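Local coordinates for putative diflavin flavoprotein A 3 (Nostoc sp., PDB 3FNI), which probably passes electrons from NADH to oxygen, reducing it to water, and is represented here by its flavodoxin-like domain, at residues Y11-Y15 against G63-A67; R56-L60 against W146-R151; V84-V90 against L113-A118; I103-L107 against P120-I124. One frame throughout, in Å; residues are numbered along the deposited sequence.

Contact 1: residues Y11-Y15 against G63-A67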
loop_
_atom_site.group_PDB
_atom_site.type_symbol
_atom_site.label_atom_id
_atom_site.label_comp_id
_atom_site.label_asym_id
_atom_site.label_seq_id
_atom_site.Cartn_x
_atom_site.Cartn_y
_atom_site.Cartn_z
ATOM N N TYR A 11 2.108 -0.241 6.023
ATOM C CA TYR A 11 2.340 1.095 6.543
ATOM C C TYR A 11 2.751 1.045 8.011
ATOM O O TYR A 11 2.686 -0.008 8.642
ATOM C CB TYR A 11 1.083 1.956 6.382
ATOM C CG TYR A 11 -0.068 1.569 7.287
ATOM C CD1 TYR A 11 -0.910 0.504 6.970
ATOM C CD2 TYR A 11 -0.315 2.275 8.467
ATOM C CE1 TYR A 11 -1.976 0.151 7.803
ATOM C CE2 TYR A 11 -1.378 1.931 9.310
ATOM C CZ TYR A 11 -2.204 0.871 8.972
ATOM O OH TYR A 11 -3.263 0.542 9.792
ATOM N N VAL A 12 3.176 2.183 8.551
ATOM C CA VAL A 12 3.587 2.256 9.951
ATOM C C VAL A 12 2.400 2.711 10.806
ATOM O O VAL A 12 1.968 3.864 10.741
ATOM C CB VAL A 12 4.817 3.214 10.116
ATOM C CG1 VAL A 12 4.636 4.452 9.249
ATOM C CG2 VAL A 12 4.997 3.609 11.585
ATOM N N SER A 13 1.858 1.791 11.600
ATOM C CA SER A 13 0.707 2.118 12.427
ATOM C C SER A 13 0.999 3.226 13.424
ATOM O O SER A 13 2.126 3.381 13.897
ATOM C CB SER A 13 0.187 0.876 13.167
ATOM O OG SER A 13 1.070 0.473 14.196
ATOM N N GLU A 14 -0.041 4.001 13.715
ATOM C CA GLU A 14 0.011 5.116 14.654
ATOM C C GLU A 14 0.912 6.274 14.240
ATOM O O GLU A 14 1.075 7.223 15.004
ATOM C CB GLU A 14 0.426 4.626 16.042
ATOM C CG GLU A 14 -0.322 3.391 16.529
ATOM C CD GLU A 14 -0.334 3.288 18.042
ATOM O OE1 GLU A 14 -0.291 2.157 18.566
ATOM O OE2 GLU A 14 -0.400 4.347 18.700
ATOM N N TYR A 15 1.512 6.198 13.052
ATOM C CA TYR A 15 2.361 7.291 12.569
ATOM C C TYR A 15 1.472 8.235 11.765
ATOM O O TYR A 15 0.914 7.845 10.740
ATOM C CB TYR A 15 3.501 6.771 11.674
ATOM C CG TYR A 15 4.231 7.867 10.908
ATOM C CD1 TYR A 15 4.471 7.739 9.543
ATOM C CD2 TYR A 15 4.618 9.057 11.534
ATOM C CE1 TYR A 15 5.058 8.758 8.808
ATOM C CE2 TYR A 15 5.214 10.095 10.805
ATOM C CZ TYR A 15 5.423 9.934 9.432
ATOM O OH TYR A 15 5.952 10.953 8.666
ATOM N N GLY A 63 2.176 2.966 2.717
ATOM C CA GLY A 63 2.088 4.216 3.448
ATOM C C GLY A 63 3.513 4.654 3.727
ATOM O O GLY A 63 4.361 3.820 4.030
HETATM N N MSE A 64 3.793 5.948 3.615
HETATM C CA MSE A 64 5.143 6.442 3.852
HETATM C C MSE A 64 5.576 6.315 5.310
HETATM O O MSE A 64 4.765 6.430 6.231
HETATM C CB MSE A 64 5.261 7.900 3.405
HETATM C CG MSE A 64 4.921 8.130 1.936
HETATM SE SE MSE A 64 5.815 6.889 0.742
HETATM C CE MSE A 64 7.651 7.372 1.140
ATOM N N SER A 65 6.866 6.069 5.510
ATOM C CA SER A 65 7.417 5.929 6.845
ATOM C C SER A 65 8.170 7.178 7.275
ATOM O O SER A 65 8.551 8.012 6.447
ATOM C CB SER A 65 8.348 4.724 6.912
ATOM O OG SER A 65 7.601 3.524 6.992
ATOM N N PRO A 66 8.399 7.322 8.588
ATOM C CA PRO A 66 9.115 8.494 9.090
ATOM C C PRO A 66 10.569 8.489 8.641
ATOM O O PRO A 66 11.220 7.448 8.632
ATOM C CB PRO A 66 8.980 8.361 10.606
ATOM C CG PRO A 66 7.733 7.542 10.778
ATOM C CD PRO A 66 7.869 6.517 9.703
ATOM N N ALA A 67 11.064 9.658 8.258
ATOM C CA ALA A 67 12.444 9.794 7.832
ATOM C C ALA A 67 13.354 9.610 9.042
ATOM O O ALA A 67 14.578 9.658 8.924
ATOM C CB ALA A 67 12.664 11.161 7.214
#
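P66 sets its CG over the middle of the Y15 ring in a CH-pi contact: P66 CG stands 3.3 Å from the centroid of the Y15 ring and 2° off the ring normal. The pyrrolidine and the phenol run past each other in opposite directions. Y15 reaches this position by holding CG anti to its backbone N (chi1 168°). The edge of the same ring serves a polar contact, since M64 O lies in its plane, 3.5 Å from Y15 CE1, so that a ring C-H rather than the pi cloud faces the carbonyl. With an alanine here instead of Y15, P66 CG would probably lose the ring it rests on, and D100 the hydroxyl it bonds.

Both segments are loops at the C-terminal ends of adjacent parallel strands, 6-11 and 57-63, the end of the sheet where flavodoxins hold FMN; flavin binding here is consistent with the family.

Apolar contact continues through V12, whose CG1 rests 3.9 Å from P66 CD. The same V12 methyl also touches a carbonyl, with CG1 3.6 Å from M64 O. V12 opens a type II turn to Y15, closed by a weak backbone bond from Y15 N to V12 O. Nearer the strands the contact is almost backbone on backbone: Y11 CB lies 3.8 Å from G63 CA, and a beta carbon added at G63 would clash with Y11 CB, which glycine avoids.

Contact 2: residues R56-L60 against W146-R151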
loop_
_atom_site.group_PDB
_atom_site.type_symbol
_atom_site.label_atom_id
_atom_site.label_comp_id
_atom_site.label_asym_id
_atom_site.label_seq_id
_atom_site.Cartn_x
_atom_site.Cartn_y
_atom_site.Cartn_z
ATOM N N ARG A 56 1.909 -13.365 -2.821
ATOM C CA ARG A 56 0.540 -13.787 -3.087
ATOM C C ARG A 56 -0.473 -12.642 -3.132
ATOM O O ARG A 56 -1.680 -12.882 -3.144
ATOM C CB ARG A 56 0.099 -14.850 -2.080
ATOM C CG ARG A 56 -0.008 -14.367 -0.661
ATOM C CD ARG A 56 -0.620 -15.447 0.220
ATOM N NE ARG A 56 -0.665 -15.050 1.621
ATOM C CZ ARG A 56 -1.472 -14.116 2.120
ATOM N NH1 ARG A 56 -2.323 -13.463 1.342
ATOM N NH2 ARG A 56 -1.417 -13.829 3.406
ATOM N N CYS A 57 0.013 -11.403 -3.169
ATOM C CA CYS A 57 -0.877 -10.242 -3.264
ATOM C C CYS A 57 -0.981 -9.794 -4.723
ATOM O O CYS A 57 0.025 -9.704 -5.425
ATOM C CB CYS A 57 -0.365 -9.076 -2.402
ATOM S SG CYS A 57 -0.647 -9.282 -0.596
ATOM N N THR A 58 -2.202 -9.526 -5.177
ATOM C CA THR A 58 -2.437 -9.077 -6.546
ATOM C C THR A 58 -2.323 -7.550 -6.551
ATOM O O THR A 58 -1.939 -6.949 -7.555
ATOM C CB THR A 58 -3.850 -9.504 -7.033
ATOM O OG1 THR A 58 -4.012 -10.914 -6.837
ATOM C CG2 THR A 58 -4.041 -9.190 -8.508
ATOM N N GLY A 59 -2.651 -6.937 -5.415
ATOM C CA GLY A 59 -2.577 -5.490 -5.281
ATOM C C GLY A 59 -1.746 -5.052 -4.083
ATOM O O GLY A 59 -1.558 -5.822 -3.142
ATOM N N LEU A 60 -1.249 -3.816 -4.106
ATOM C CA LEU A 60 -0.431 -3.307 -3.007
ATOM C C LEU A 60 -0.722 -1.851 -2.646
ATOM O O LEU A 60 -1.012 -1.021 -3.506
ATOM C CB LEU A 60 1.052 -3.459 -3.349
ATOM C CG LEU A 60 1.522 -4.877 -3.684
ATOM C CD1 LEU A 60 2.862 -4.820 -4.383
ATOM C CD2 LEU A 60 1.597 -5.708 -2.415
ATOM N N TRP A 146 -9.776 -3.204 -9.960
ATOM C CA TRP A 146 -8.693 -3.573 -10.852
ATOM C C TRP A 146 -8.284 -5.019 -10.563
ATOM O O TRP A 146 -8.123 -5.819 -11.484
ATOM C CB TRP A 146 -7.506 -2.636 -10.652
ATOM C CG TRP A 146 -6.356 -2.936 -11.554
ATOM C CD1 TRP A 146 -6.138 -2.438 -12.811
ATOM C CD2 TRP A 146 -5.264 -3.823 -11.278
ATOM N NE1 TRP A 146 -4.975 -2.960 -13.331
ATOM C CE2 TRP A 146 -4.419 -3.811 -12.411
ATOM C CE3 TRP A 146 -4.916 -4.625 -10.181
ATOM C CZ2 TRP A 146 -3.252 -4.572 -12.480
ATOM C CZ3 TRP A 146 -3.753 -5.384 -10.249
ATOM C CH2 TRP A 146 -2.934 -5.349 -11.392
ATOM N N VAL A 147 -8.122 -5.347 -9.280
ATOM C CA VAL A 147 -7.753 -6.701 -8.858
ATOM C C VAL A 147 -8.788 -7.707 -9.371
ATOM O O VAL A 147 -8.438 -8.768 -9.902
ATOM C CB VAL A 147 -7.673 -6.809 -7.303
ATOM C CG1 VAL A 147 -7.545 -8.272 -6.873
ATOM C CG2 VAL A 147 -6.476 -6.011 -6.785
ATOM N N THR A 148 -10.065 -7.375 -9.210
ATOM C CA THR A 148 -11.129 -8.262 -9.671
ATOM C C THR A 148 -11.017 -8.500 -11.177
ATOM O O THR A 148 -11.054 -9.646 -11.629
ATOM C CB THR A 148 -12.515 -7.685 -9.357
ATOM O OG1 THR A 148 -12.642 -7.512 -7.942
ATOM C CG2 THR A 148 -13.613 -8.630 -9.852
ATOM N N ARG A 149 -10.877 -7.416 -11.940
ATOM C CA ARG A 149 -10.744 -7.504 -13.394
ATOM C C ARG A 149 -9.480 -8.253 -13.821
ATOM O O ARG A 149 -9.438 -8.861 -14.891
ATOM C CB ARG A 149 -10.735 -6.104 -14.028
ATOM C CG ARG A 149 -12.118 -5.518 -14.276
ATOM C CD ARG A 149 -12.087 -4.296 -15.192
ATOM N NE ARG A 149 -12.062 -3.034 -14.454
ATOM C CZ ARG A 149 -10.971 -2.491 -13.927
ATOM N NH1 ARG A 149 -9.801 -3.094 -14.062
ATOM N NH2 ARG A 149 -11.051 -1.350 -13.256
ATOM N N ASP A 150 -8.447 -8.199 -12.985
ATOM C CA ASP A 150 -7.191 -8.879 -13.286
ATOM C C ASP A 150 -7.337 -10.383 -13.099
ATOM O O ASP A 150 -6.796 -11.172 -13.868
ATOM C CB ASP A 150 -6.083 -8.394 -12.355
ATOM C CG ASP A 150 -4.743 -9.000 -12.699
ATOM O OD1 ASP A 150 -4.024 -8.402 -13.516
ATOM O OD2 ASP A 150 -4.423 -10.079 -12.170
ATOM N N ARG A 151 -8.053 -10.769 -12.051
ATOM C CA ARG A 151 -8.267 -12.170 -11.745
ATOM C C ARG A 151 -9.154 -12.798 -12.810
ATOM O O ARG A 151 -8.887 -13.902 -13.281
ATOM C CB ARG A 151 -8.923 -12.316 -10.374
ATOM C CG ARG A 151 -8.558 -13.604 -9.660
ATOM C CD ARG A 151 -7.394 -13.401 -8.683
ATOM N NE ARG A 151 -6.245 -12.704 -9.268
ATOM C CZ ARG A 151 -5.483 -13.181 -10.250
ATOM N NH1 ARG A 151 -5.737 -14.371 -10.779
ATOM N NH2 ARG A 151 -4.456 -12.467 -10.697
#
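T58 is turned with CG2 anti to its own N and OG1 anti to its carbonyl carbon (chi1 -53°), which turns the methyl to D150 OD2 and leaves the hydroxyl beside, but not bonded to, R151. W146 likewise carries CG anti to the backbone N (chi1 -179°), which swings the indole out from the flank of the helix, across to the strand, where W146 CZ3 is 3.6 Å from T58 O; the oxygen meets the edge of the ring, near its plane. R151 folds back on the preceding residue, where R151 NH2 makes a salt bridge of 2.8 Å with D150 OD2.

The contact packs the C-terminal helix 130-152 of the flavodoxin-like fold against the start of strand 57-63, the middle strand of the parallel sheet, at a corner in the chain at T58. It does so by van der Waals contact alone, with no hydrogen bond between the segments. The T58 backbone is also bonded to S6.

V147 supplies the buried apolar part: V147 CG1 lies 3.9 Å from T58 CB, and V147 CG2 is 4.2 Å from G59 N. A beta carbon at G59 would make a tight fit against V147 CG2. Beside the salt bridge, T58 CG2 sits at the edge of the R151 guanidinium, 4.0 Å from R151 NH2. T58 OG1 is too distant from R151 NE, at 3.8 Å, for a hydrogen bond, and this buried NE has no polar partner in the model.

Contact 3: residues V84-V90 against L113-A118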
loop_
_atom_site.group_PDB
_atom_site.type_symbol
_atom_site.label_atom_id
_atom_site.label_comp_id
_atom_site.label_asym_id
_atom_site.label_seq_id
_atom_site.Cartn_x
_atom_site.Cartn_y
_atom_site.Cartn_z
ATOM N N VAL A 84 8.213 -7.982 -4.987
ATOM C CA VAL A 84 7.122 -7.578 -5.849
ATOM C C VAL A 84 7.370 -8.039 -7.279
ATOM O O VAL A 84 8.498 -8.364 -7.642
ATOM C CB VAL A 84 6.982 -6.043 -5.796
ATOM C CG1 VAL A 84 6.166 -5.539 -6.946
ATOM C CG2 VAL A 84 6.334 -5.643 -4.488
ATOM N N ASN A 85 6.306 -8.085 -8.075
ATOM C CA ASN A 85 6.421 -8.473 -9.472
ATOM C C ASN A 85 5.647 -7.486 -10.351
ATOM O O ASN A 85 4.730 -6.808 -9.887
ATOM C CB ASN A 85 5.967 -9.936 -9.680
ATOM C CG ASN A 85 4.460 -10.113 -9.672
ATOM O OD1 ASN A 85 3.782 -9.784 -10.643
ATOM N ND2 ASN A 85 3.929 -10.648 -8.576
ATOM N N GLU A 86 6.059 -7.392 -11.611
ATOM C CA GLU A 86 5.475 -6.477 -12.585
ATOM C C GLU A 86 3.988 -6.636 -12.889
ATOM O O GLU A 86 3.368 -5.712 -13.421
ATOM C CB GLU A 86 6.254 -6.571 -13.899
ATOM C CG GLU A 86 6.370 -7.992 -14.426
ATOM C CD GLU A 86 6.740 -8.059 -15.893
ATOM O OE1 GLU A 86 7.800 -7.525 -16.276
ATOM O OE2 GLU A 86 5.967 -8.654 -16.669
ATOM N N LYS A 87 3.421 -7.790 -12.550
ATOM C CA LYS A 87 2.012 -8.072 -12.821
ATOM C C LYS A 87 1.062 -7.460 -11.798
ATOM O O LYS A 87 -0.159 -7.555 -11.941
ATOM C CB LYS A 87 1.781 -9.588 -12.870
ATOM C CG LYS A 87 2.527 -10.301 -13.985
ATOM C CD LYS A 87 1.786 -10.212 -15.311
ATOM C CE LYS A 87 0.470 -10.987 -15.244
ATOM N NZ LYS A 87 -0.335 -10.911 -16.505
ATOM N N GLN A 88 1.597 -6.843 -10.754
ATOM C CA GLN A 88 0.696 -6.259 -9.781
ATOM C C GLN A 88 0.584 -4.743 -9.879
ATOM O O GLN A 88 1.283 -4.099 -10.660
ATOM C CB GLN A 88 1.068 -6.712 -8.362
ATOM C CG GLN A 88 2.521 -6.562 -8.008
ATOM C CD GLN A 88 2.962 -7.509 -6.898
ATOM O OE1 GLN A 88 4.103 -7.455 -6.449
ATOM N NE2 GLN A 88 2.063 -8.382 -6.460
ATOM N N ALA A 89 -0.354 -4.195 -9.115
ATOM C CA ALA A 89 -0.614 -2.768 -9.093
ATOM C C ALA A 89 -0.307 -2.254 -7.684
ATOM O O ALA A 89 -0.484 -2.974 -6.699
ATOM C CB ALA A 89 -2.062 -2.514 -9.454
ATOM N N VAL A 90 0.152 -1.009 -7.592
ATOM C CA VAL A 90 0.507 -0.438 -6.303
ATOM C C VAL A 90 0.118 1.034 -6.162
ATOM O O VAL A 90 0.283 1.826 -7.091
ATOM C CB VAL A 90 2.041 -0.611 -6.055
ATOM C CG1 VAL A 90 2.827 0.298 -6.995
ATOM C CG2 VAL A 90 2.389 -0.344 -4.596
ATOM N N LEU A 113 9.953 -0.831 -12.024
ATOM C CA LEU A 113 9.884 -2.284 -11.953
ATOM C C LEU A 113 8.765 -2.870 -12.800
ATOM O O LEU A 113 8.624 -4.086 -12.882
ATOM C CB LEU A 113 9.721 -2.733 -10.498
ATOM C CG LEU A 113 10.919 -2.479 -9.577
ATOM C CD1 LEU A 113 10.574 -2.920 -8.155
ATOM C CD2 LEU A 113 12.129 -3.245 -10.080
ATOM N N GLY A 114 7.968 -2.008 -13.423
ATOM C CA GLY A 114 6.890 -2.492 -14.264
ATOM C C GLY A 114 5.493 -2.463 -13.672
ATOM O O GLY A 114 4.517 -2.540 -14.416
ATOM N N LEU A 115 5.371 -2.353 -12.352
ATOM C CA LEU A 115 4.044 -2.327 -11.733
ATOM C C LEU A 115 3.170 -1.198 -12.266
ATOM O O LEU A 115 3.668 -0.219 -12.820
ATOM C CB LEU A 115 4.144 -2.187 -10.213
ATOM C CG LEU A 115 4.634 -3.387 -9.408
ATOM C CD1 LEU A 115 6.149 -3.532 -9.548
ATOM C CD2 LEU A 115 4.244 -3.185 -7.959
ATOM N N THR A 116 1.861 -1.334 -12.102
ATOM C CA THR A 116 0.961 -0.286 -12.566
ATOM C C THR A 116 0.536 0.557 -11.364
ATOM O O THR A 116 0.394 0.039 -10.261
ATOM C CB THR A 116 -0.291 -0.867 -13.258
ATOM O OG1 THR A 116 -1.138 -1.476 -12.284
ATOM C CG2 THR A 116 0.103 -1.911 -14.285
ATOM N N THR A 117 0.359 1.860 -11.570
ATOM C CA THR A 117 -0.060 2.726 -10.482
ATOM C C THR A 117 -1.540 2.468 -10.242
ATOM O O THR A 117 -2.366 2.667 -11.135
ATOM C CB THR A 117 0.147 4.211 -10.821
ATOM O OG1 THR A 117 -0.830 4.629 -11.785
ATOM C CG2 THR A 117 1.524 4.425 -11.387
ATOM N N ALA A 118 -1.854 2.005 -9.035
ATOM C CA ALA A 118 -3.221 1.679 -8.635
ATOM C C ALA A 118 -4.157 2.876 -8.688
ATOM O O ALA A 118 -5.315 2.766 -9.096
ATOM C CB ALA A 118 -3.218 1.089 -7.243
HETATM O O HOH W 1 9.101 -4.879 -15.925
#
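A118 N reaches V90 O by an almost straight hydrogen bond (2.9 Å, 174° at the hydrogen), yet A118 N stands 63° out of the V90 carbonyl plane and so is not on a lone pair. The bond closes the pairing of strands 89-93 and 116-117, the two parallel strands of a beta-alpha-beta crossover whose helix is 103-112. Two more regular bonds precede it. T116 N gives to Q88 O at 3.2 Å, in the plane of that carbonyl, and V90 N meets T116 O head-on at 2.9 Å, with a C=O...N angle of 176°. A89 thus pairs with T116 and V90 with T117, and strand 116-117 forms an outer edge of the sheet.

L115 packs its methyls on the V90 side of the sheet. Its CD2 lies 3.8 Å from Q88 CG, the two side chains pointing the same way, and the same L115 CD2 meets V90 CG1 at 3.9 Å. V84 CG1 presses against both L115 methyls, although its exact place is doubtful. A serine in place of L115 would probably open a gap between V84, Q88 and V90 and leave F110 of the helix without part of its packing.

G114 ends helix 103-112 in a Schellman motif; besides its positive phi, a beta carbon there would clash with E86 CB. At this rim one water links the segments, giving one hydrogen to E86 OE1 at 3.0 Å and the other to L113 O at 3.2 Å.

Contact 4: residues I103-L107 against P120-I124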
loop_
_atom_site.group_PDB
_atom_site.type_symbol
_atom_site.label_atom_id
_atom_site.label_comp_id
_atom_site.label_asym_id
_atom_site.label_seq_id
_atom_site.Cartn_x
_atom_site.Cartn_y
_atom_site.Cartn_z
ATOM N N ILE A 103 7.888 10.656 -1.066
ATOM C CA ILE A 103 7.021 9.705 -1.747
ATOM C C ILE A 103 7.411 9.472 -3.212
ATOM O O ILE A 103 7.483 8.331 -3.664
ATOM C CB ILE A 103 5.536 10.150 -1.653
ATOM C CG1 ILE A 103 4.658 9.238 -2.516
ATOM C CG2 ILE A 103 5.396 11.606 -2.070
ATOM C CD1 ILE A 103 3.179 9.412 -2.270
ATOM N N ASP A 104 7.684 10.543 -3.945
ATOM C CA ASP A 104 8.046 10.426 -5.355
ATOM C C ASP A 104 9.130 9.413 -5.671
ATOM O O ASP A 104 8.973 8.611 -6.588
ATOM C CB ASP A 104 8.424 11.794 -5.902
ATOM C CG ASP A 104 7.237 12.723 -5.953
ATOM O OD1 ASP A 104 6.278 12.417 -6.700
ATOM O OD2 ASP A 104 7.253 13.744 -5.242
ATOM N N PRO A 105 10.251 9.444 -4.929
ATOM C CA PRO A 105 11.335 8.493 -5.172
ATOM C C PRO A 105 10.844 7.047 -5.136
ATOM O O PRO A 105 11.268 6.220 -5.938
ATOM C CB PRO A 105 12.314 8.805 -4.049
ATOM C CG PRO A 105 12.158 10.284 -3.903
ATOM C CD PRO A 105 10.662 10.454 -3.937
ATOM N N LEU A 106 9.939 6.753 -4.213
ATOM C CA LEU A 106 9.409 5.408 -4.086
ATOM C C LEU A 106 8.423 5.091 -5.214
ATOM O O LEU A 106 8.366 3.968 -5.707
ATOM C CB LEU A 106 8.723 5.245 -2.730
ATOM C CG LEU A 106 8.318 3.809 -2.404
ATOM C CD1 LEU A 106 9.561 2.934 -2.365
ATOM C CD2 LEU A 106 7.585 3.766 -1.071
ATOM N N LEU A 107 7.640 6.091 -5.600
ATOM C CA LEU A 107 6.668 5.954 -6.675
ATOM C C LEU A 107 7.396 5.516 -7.945
ATOM O O LEU A 107 6.949 4.612 -8.649
ATOM C CB LEU A 107 5.982 7.304 -6.898
ATOM C CG LEU A 107 4.455 7.405 -6.909
ATOM C CD1 LEU A 107 3.845 6.489 -5.888
ATOM C CD2 LEU A 107 4.055 8.855 -6.644
ATOM N N PRO A 120 -3.806 7.623 -8.306
ATOM C CA PRO A 120 -2.896 8.767 -8.142
ATOM C C PRO A 120 -2.390 8.783 -6.691
ATOM O O PRO A 120 -3.187 8.687 -5.762
ATOM C CB PRO A 120 -3.791 9.969 -8.457
ATOM C CG PRO A 120 -4.863 9.383 -9.386
ATOM C CD PRO A 120 -5.150 8.060 -8.736
ATOM N N ALA A 121 -1.079 8.889 -6.494
ATOM C CA ALA A 121 -0.530 8.906 -5.138
ATOM C C ALA A 121 -1.266 9.925 -4.275
ATOM O O ALA A 121 -1.301 11.109 -4.607
ATOM C CB ALA A 121 0.960 9.233 -5.170
ATOM N N ILE A 122 -1.861 9.472 -3.175
ATOM C CA ILE A 122 -2.582 10.388 -2.304
ATOM C C ILE A 122 -1.607 11.193 -1.452
ATOM O O ILE A 122 -0.813 10.645 -0.685
ATOM C CB ILE A 122 -3.608 9.643 -1.398
ATOM C CG1 ILE A 122 -3.331 9.944 0.076
ATOM C CG2 ILE A 122 -3.574 8.156 -1.672
ATOM C CD1 ILE A 122 -4.347 9.378 1.020
ATOM N N ARG A 123 -1.676 12.509 -1.604
ATOM C CA ARG A 123 -0.796 13.409 -0.884
ATOM C C ARG A 123 -1.563 14.191 0.179
ATOM O O ARG A 123 -2.714 14.579 -0.030
ATOM C CB ARG A 123 -0.126 14.343 -1.893
ATOM C CG ARG A 123 0.636 13.579 -2.977
ATOM C CD ARG A 123 0.986 14.469 -4.144
ATOM N NE ARG A 123 1.666 13.749 -5.221
ATOM C CZ ARG A 123 2.952 13.412 -5.207
ATOM N NH1 ARG A 123 3.481 12.760 -6.236
ATOM N NH2 ARG A 123 3.712 13.727 -4.167
ATOM N N ILE A 124 -0.925 14.399 1.326
ATOM C CA ILE A 124 -1.546 15.122 2.432
ATOM C C ILE A 124 -0.702 16.308 2.841
ATOM O O ILE A 124 0.379 16.138 3.406
ATOM C CB ILE A 124 -1.733 14.217 3.683
ATOM C CG1 ILE A 124 -2.876 13.223 3.454
ATOM C CG2 ILE A 124 -2.029 15.068 4.908
ATOM C CD1 ILE A 124 -2.555 12.165 2.449
#
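R123 reaches across to D104 with an extended side chain. From CB the chain sets CG anti to the carbonyl carbon and stays extended through CG, CD and NE, a span that carries the guanidinium to helix 103-112. CZ is the first atom to come near D104, 3.8 Å from D104 OD1. NH1 makes the bond: R123 NH1 donates to D104 OD1 at 2.9 Å, with 161° at the hydrogen, as part of a salt bridge. The oxygen lies at the guanidinium edge, close to its plane, and is met on its syn side. The two flat groups are nevertheless 30° apart, and the second pair is longer, R123 NH2 to D104 OD2 being 3.7 Å, so the bridge is carried by one bond rather than by a matched pair. NH2 has an apolar neighbour too, since I103 CG2 lies 3.4 Å from R123 NH2, and L107 CD2 lies 4.0 Å from R123 NH1. The R123 side chain also touches E94.

A121 CB fits between two residues one helical turn apart. I103 CD1 is 3.7 Å from A121 CB, and L107 CD2 is closer than usual van der Waals contact, 3.4 Å from A121 CB.

In this flavodoxin-like domain, helix 103-112 thus packs against the loop that follows the edge strand 116-117. The salt bridge lies at the exposed rim, while I103 and L107 turn inward on I92 of strand 89-93. The loop, on its way to helix 130-152, is tied to the same region through E94, which is hydrogen-bonded by the backbones of I122 and I124.

How the contacts relate
All four contacts belong to one flavodoxin-like domain built round a five-stranded parallel sheet. Contacts 2 and 3, with centres about 10 Å apart, share neighbouring strands 57-63 and 89-93 and touch directly, W146 packing on A89. Contact 1, at the C-terminal loop end of the sheet, lies on the other side of the chain's centre, about 24 Å from contact 2 and about 21 Å from contact 3 between centres. It meets contact 4, about 13 Å away centre to centre, where selenomethionine M64 packs on I103 and L106. Along the chain, contact 1 closes before contacts 3 and 4 open; these two cross and both lie between the segments of contact 2. Strand 57-63 runs from contact 2 to contact 1.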